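Local coordinates for protein VlsE1 (Borreliella burgdorferi, PDB 1L8W) that is a surface-exposed lipoprotein antigen of the Lyme disease spirochaete whose variation probably helps it evade the host immune response, at residues A[71-76]-A[116-121]; A[148-153]-A[253-258]. All coordinates share one frame; numbering follows the deposited sequence.

Interaction 1 (A[71-76]-A[116-121]); sequences AKLEKT and ELLDKL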
loop_
_atom_site.group_PDB
_atom_site.type_symbol
_atom_site.label_atom_id
_atom_site.label_comp_id
_atom_site.label_asym_id
_atom_site.label_seq_id
_atom_site.Cartn_x
_atom_site.Cartn_y
_atom_site.Cartn_z
ATOM N N ALA A 71 -4.958 -17.663 -5.044
ATOM C CA ALA A 71 -5.818 -18.847 -5.112
ATOM C C ALA A 71 -6.966 -18.698 -6.109
ATOM O O ALA A 71 -7.205 -19.583 -6.931
ATOM C CB ALA A 71 -6.372 -19.159 -3.736
ATOM N N LYS A 72 -7.678 -17.577 -6.030
ATOM C CA LYS A 72 -8.795 -17.321 -6.934
ATOM C C LYS A 72 -8.315 -17.198 -8.376
ATOM O O LYS A 72 -8.985 -17.641 -9.302
ATOM C CB LYS A 72 -9.531 -16.037 -6.528
ATOM C CG LYS A 72 -10.185 -16.075 -5.157
ATOM C CD LYS A 72 -10.880 -14.744 -4.846
ATOM C CE LYS A 72 -11.560 -14.749 -3.479
ATOM N NZ LYS A 72 -12.212 -13.439 -3.158
ATOM N N LEU A 73 -7.153 -16.585 -8.566
ATOM C CA LEU A 73 -6.598 -16.422 -9.903
ATOM C C LEU A 73 -6.184 -17.766 -10.492
ATOM O O LEU A 73 -6.381 -18.018 -11.675
ATOM C CB LEU A 73 -5.394 -15.476 -9.870
ATOM C CG LEU A 73 -5.714 -14.010 -9.600
ATOM C CD1 LEU A 73 -4.436 -13.210 -9.642
ATOM C CD2 LEU A 73 -6.700 -13.496 -10.644
ATOM N N GLU A 74 -5.608 -18.624 -9.662
ATOM C CA GLU A 74 -5.180 -19.948 -10.110
ATOM C C GLU A 74 -6.363 -20.814 -10.509
ATOM O O GLU A 74 -6.333 -21.486 -11.545
ATOM C CB GLU A 74 -4.379 -20.632 -9.008
ATOM C CG GLU A 74 -2.929 -20.176 -8.958
ATOM C CD GLU A 74 -2.277 -20.463 -7.624
ATOM O OE1 GLU A 74 -2.723 -21.402 -6.933
ATOM O OE2 GLU A 74 -1.308 -19.752 -7.272
ATOM N N LYS A 75 -7.411 -20.789 -9.693
ATOM C CA LYS A 75 -8.600 -21.573 -9.984
ATOM C C LYS A 75 -9.272 -21.092 -11.267
ATOM O O LYS A 75 -9.673 -21.894 -12.117
ATOM C CB LYS A 75 -9.589 -21.488 -8.824
ATOM C CG LYS A 75 -10.806 -22.336 -9.063
ATOM C CD LYS A 75 -11.391 -22.879 -7.786
ATOM C CE LYS A 75 -12.241 -24.107 -8.108
ATOM N NZ LYS A 75 -13.185 -23.856 -9.240
ATOM N N THR A 76 -9.405 -19.777 -11.397
ATOM C CA THR A 76 -10.002 -19.201 -12.592
ATOM C C THR A 76 -9.195 -19.642 -13.818
ATOM O O THR A 76 -9.764 -19.948 -14.859
ATOM C CB THR A 76 -10.029 -17.652 -12.509
ATOM O OG1 THR A 76 -11.110 -17.238 -11.662
ATOM C CG2 THR A 76 -10.201 -17.040 -13.887
ATOM N N GLU A 116 -2.399 -16.072 -20.237
ATOM C CA GLU A 116 -1.111 -15.426 -20.015
ATOM C C GLU A 116 -1.307 -14.274 -19.037
ATOM O O GLU A 116 -0.459 -14.016 -18.179
ATOM C CB GLU A 116 -0.558 -14.890 -21.337
ATOM C CG GLU A 116 0.957 -14.974 -21.480
ATOM C CD GLU A 116 1.393 -16.065 -22.455
ATOM O OE1 GLU A 116 0.890 -16.072 -23.599
ATOM O OE2 GLU A 116 2.242 -16.907 -22.083
ATOM N N LEU A 117 -2.435 -13.587 -19.188
ATOM C CA LEU A 117 -2.791 -12.464 -18.335
ATOM C C LEU A 117 -2.884 -13.007 -16.910
ATOM O O LEU A 117 -2.235 -12.492 -15.998
ATOM C CB LEU A 117 -4.139 -11.879 -18.790
ATOM C CG LEU A 117 -4.696 -10.542 -18.274
ATOM C CD1 LEU A 117 -5.998 -10.791 -17.546
ATOM C CD2 LEU A 117 -3.690 -9.825 -17.381
ATOM N N LEU A 118 -3.675 -14.064 -16.732
ATOM C CA LEU A 118 -3.830 -14.681 -15.418
ATOM C C LEU A 118 -2.474 -15.063 -14.824
ATOM O O LEU A 118 -2.238 -14.863 -13.633
ATOM C CB LEU A 118 -4.730 -15.915 -15.516
ATOM C CG LEU A 118 -6.206 -15.612 -15.793
ATOM C CD1 LEU A 118 -6.936 -16.879 -16.215
ATOM C CD2 LEU A 118 -6.845 -15.005 -14.552
ATOM N N ASP A 119 -1.586 -15.607 -15.655
ATOM C CA ASP A 119 -0.243 -15.995 -15.207
ATOM C C ASP A 119 0.547 -14.815 -14.665
ATOM O O ASP A 119 1.199 -14.918 -13.629
ATOM C CB ASP A 119 0.561 -16.620 -16.352
ATOM C CG ASP A 119 0.269 -18.088 -16.538
ATOM O OD1 ASP A 119 -0.240 -18.714 -15.579
ATOM O OD2 ASP A 119 0.562 -18.620 -17.632
ATOM N N LYS A 120 0.495 -13.701 -15.386
ATOM C CA LYS A 120 1.206 -12.492 -14.996
ATOM C C LYS A 120 0.718 -11.950 -13.655
ATOM O O LYS A 120 1.509 -11.483 -12.835
ATOM C CB LYS A 120 1.038 -11.420 -16.077
ATOM C CG LYS A 120 1.612 -11.828 -17.432
ATOM C CD LYS A 120 1.493 -10.724 -18.473
ATOM C CE LYS A 120 2.128 -11.163 -19.783
ATOM N NZ LYS A 120 1.928 -10.164 -20.862
ATOM N N LEU A 121 -0.589 -12.019 -13.444
ATOM C CA LEU A 121 -1.193 -11.534 -12.218
ATOM C C LEU A 121 -0.757 -12.399 -11.033
ATOM O O LEU A 121 -0.329 -11.881 -10.003
ATOM C CB LEU A 121 -2.723 -11.533 -12.355
ATOM C CG LEU A 121 -3.352 -10.564 -13.369
ATOM C CD1 LEU A 121 -4.837 -10.878 -13.549
ATOM C CD2 LEU A 121 -3.170 -9.134 -12.899
#
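A largely buried helix-helix contact, made almost entirely by carbon atoms, joins L73 and T76 of helix 59-80 to L118 and L121 of helix 106-131, the next helix along the chain. The two segments run nearly antiparallel, with 159° between their N-to-C directions, and their axes approach to 9.6 Å. L73 and L118 face each other at the centre, their CA atoms 6.4 Å apart.

The two methyls of L73 are divided between L118 and L121, one turn apart on the opposite helix. CD1 presses on the stem of L121, 3.6 Å from its CB, while CD2 meets L118 CD2 at 4.2 Å. In L73 the CG atom lies anti to the carbonyl carbon (chi1 -70°), which sends the isobutyl group across the interface. One turn on, T76 CG2 is set squarely against the end of L118, at 4.0 Å from L118 CD1 and the same from L118 CD2, so the threonine methyl sits between the two prongs of the leucine. The hydroxyl on the other branch, T76 OG1, turns back along its own helix to make a weak hydrogen bond of 3.2 Å to K72 O, and the threonine thus offers the partner helix its hydrocarbon side.

Helix 294-333 closes over this layer, with I320 touching L73 and V324 touching both L118 and L121; A169 of helix 153-170 also reaches L121. A salt bridge from E74 to K126 adds a polar tie between the same two helices. Leucines meeting across near-antiparallel neighbours beneath a further long helix are characteristic of the core of an alpha-helical bundle.

Interaction 2 (A[148-153]-A[253-258]); sequences AKVADK and GDKDGG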
loop_
_atom_site.group_PDB
_atom_site.type_symbol
_atom_site.label_atom_id
_atom_site.label_comp_id
_atom_site.label_asym_id
_atom_site.label_seq_id
_atom_site.Cartn_x
_atom_site.Cartn_y
_atom_site.Cartn_z
ATOM N N ALA A 148 10.899 2.110 18.389
ATOM C CA ALA A 148 10.944 2.656 17.032
ATOM C C ALA A 148 11.985 1.913 16.204
ATOM O O ALA A 148 12.976 1.424 16.740
ATOM C CB ALA A 148 11.273 4.153 17.066
ATOM N N LYS A 149 11.757 1.838 14.896
ATOM C CA LYS A 149 12.678 1.145 14.004
ATOM C C LYS A 149 12.532 1.591 12.551
ATOM O O LYS A 149 11.568 2.266 12.174
ATOM C CB LYS A 149 12.434 -0.372 14.064
ATOM C CG LYS A 149 12.730 -1.036 15.402
ATOM C CD LYS A 149 12.373 -2.510 15.355
ATOM C CE LYS A 149 12.717 -3.219 16.663
ATOM N NZ LYS A 149 12.336 -4.660 16.624
ATOM N N VAL A 150 13.513 1.212 11.744
ATOM C CA VAL A 150 13.486 1.504 10.322
ATOM C C VAL A 150 12.658 0.367 9.747
ATOM O O VAL A 150 12.805 -0.775 10.175
ATOM C CB VAL A 150 14.893 1.429 9.678
ATOM C CG1 VAL A 150 14.777 1.653 8.178
ATOM C CG2 VAL A 150 15.823 2.464 10.301
ATOM N N ALA A 151 11.780 0.670 8.800
ATOM C CA ALA A 151 10.968 -0.374 8.191
ATOM C C ALA A 151 11.894 -1.285 7.404
ATOM O O ALA A 151 12.931 -0.846 6.920
ATOM C CB ALA A 151 9.924 0.237 7.264
ATOM N N ASP A 152 11.518 -2.553 7.286
ATOM C CA ASP A 152 12.316 -3.519 6.542
ATOM C C ASP A 152 12.262 -3.113 5.075
ATOM O O ASP A 152 11.195 -3.117 4.462
ATOM C CB ASP A 152 11.745 -4.929 6.735
ATOM C CG ASP A 152 12.602 -6.006 6.087
ATOM O OD1 ASP A 152 12.541 -6.178 4.850
ATOM O OD2 ASP A 152 13.346 -6.676 6.826
ATOM N N LYS A 153 13.412 -2.758 4.513
ATOM C CA LYS A 153 13.463 -2.317 3.127
ATOM C C LYS A 153 13.086 -3.374 2.097
ATOM O O LYS A 153 12.503 -3.046 1.063
ATOM C CB LYS A 153 14.844 -1.731 2.812
ATOM C CG LYS A 153 15.994 -2.424 3.506
ATOM C CD LYS A 153 17.336 -1.906 3.013
ATOM C CE LYS A 153 17.504 -2.176 1.525
ATOM N NZ LYS A 153 18.823 -1.718 0.994
ATOM N N GLY A 253 12.302 4.759 5.858
ATOM C CA GLY A 253 12.803 5.646 6.898
ATOM C C GLY A 253 14.299 5.634 7.185
ATOM O O GLY A 253 15.074 4.884 6.573
ATOM N N ASP A 254 14.685 6.462 8.155
ATOM C CA ASP A 254 16.073 6.651 8.574
ATOM C C ASP A 254 16.181 6.650 10.105
ATOM O O ASP A 254 15.218 6.958 10.797
ATOM C CB ASP A 254 16.564 7.986 7.990
ATOM C CG ASP A 254 17.946 8.381 8.471
ATOM O OD1 ASP A 254 18.081 8.774 9.651
ATOM O OD2 ASP A 254 18.897 8.303 7.661
ATOM N N LYS A 255 17.356 6.308 10.630
ATOM C CA LYS A 255 17.556 6.260 12.080
ATOM C C LYS A 255 17.548 7.612 12.791
ATOM O O LYS A 255 17.160 7.686 13.958
ATOM C CB LYS A 255 18.852 5.515 12.423
ATOM C CG LYS A 255 18.866 4.048 11.989
ATOM C CD LYS A 255 19.887 3.227 12.766
ATOM C CE LYS A 255 19.486 3.097 14.239
ATOM N NZ LYS A 255 20.455 2.289 15.055
ATOM N N ASP A 256 17.969 8.678 12.111
ATOM C CA ASP A 256 17.979 10.000 12.739
ATOM C C ASP A 256 16.574 10.551 12.936
ATOM O O ASP A 256 16.378 11.532 13.655
ATOM C CB ASP A 256 18.791 11.008 11.920
ATOM C CG ASP A 256 20.277 10.736 11.969
ATOM O OD1 ASP A 256 20.723 10.084 12.938
ATOM O OD2 ASP A 256 20.998 11.182 11.045
ATOM N N GLY A 257 15.595 9.924 12.298
ATOM C CA GLY A 257 14.234 10.395 12.434
ATOM C C GLY A 257 14.097 11.771 11.817
ATOM O O GLY A 257 14.970 12.212 11.066
ATOM N N GLY A 258 13.007 12.459 12.140
ATOM C CA GLY A 258 12.795 13.778 11.583
ATOM C C GLY A 258 11.389 14.282 11.831
ATOM O O GLY A 258 10.569 13.590 12.438
#
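A backbone hydrogen bond between A151 and I252 ties the 148-153 loop to the C-terminal end of helix 247-252, where V150 packs on the G253-D254 backbone and the K255 side chain. G253 is the first residue beyond helix 247-252, and its positive phi of 84° is a conformation suited to glycine; a type I beta turn from D254 to G257 follows directly. Within that turn D254 OD1 faces D256 N and the geometry fits an Asx turn, though the modelled 2.5 Å separation is doubtfully short. The bond that closes the beta turn, from G257 N to D254 O, is weak at 3.3 Å.

On the other side of the contact, D152 is the N-cap of helix 153-170, its OD1 accepting from S155 N. The contact therefore splices the exit of one helix to the approach of another. V150, partly exposed, makes all the close contacts from its loop. With CG1 anti to the backbone N (chi1 176°), the two methyls are spread along the partner chain. CG2 touches the aliphatic part of K255, 3.8 Å from its CG, and the two side chains cross at about a right angle. CG1 lies over the face of the G253 carbonyl group, 3.6 Å from G253 O.

The two contacts lie on opposite sides of the chain's centre, 36 Å apart between their own centres and about 19 Å between nearest atoms, so neither touches the other. They also follow one another along the chain, interaction 1 closing before interaction 2 opens. Helix 153-170 bridges them: it starts at interaction 2, and its far end reaches interaction 1 through A169, which packs on K120. Their characters differ. Interaction 1 joins side chains of long helices in the bundle, while interaction 2 sets one valine against a glycine-led backbone and a lysine side chain at helix ends, in a less buried setting.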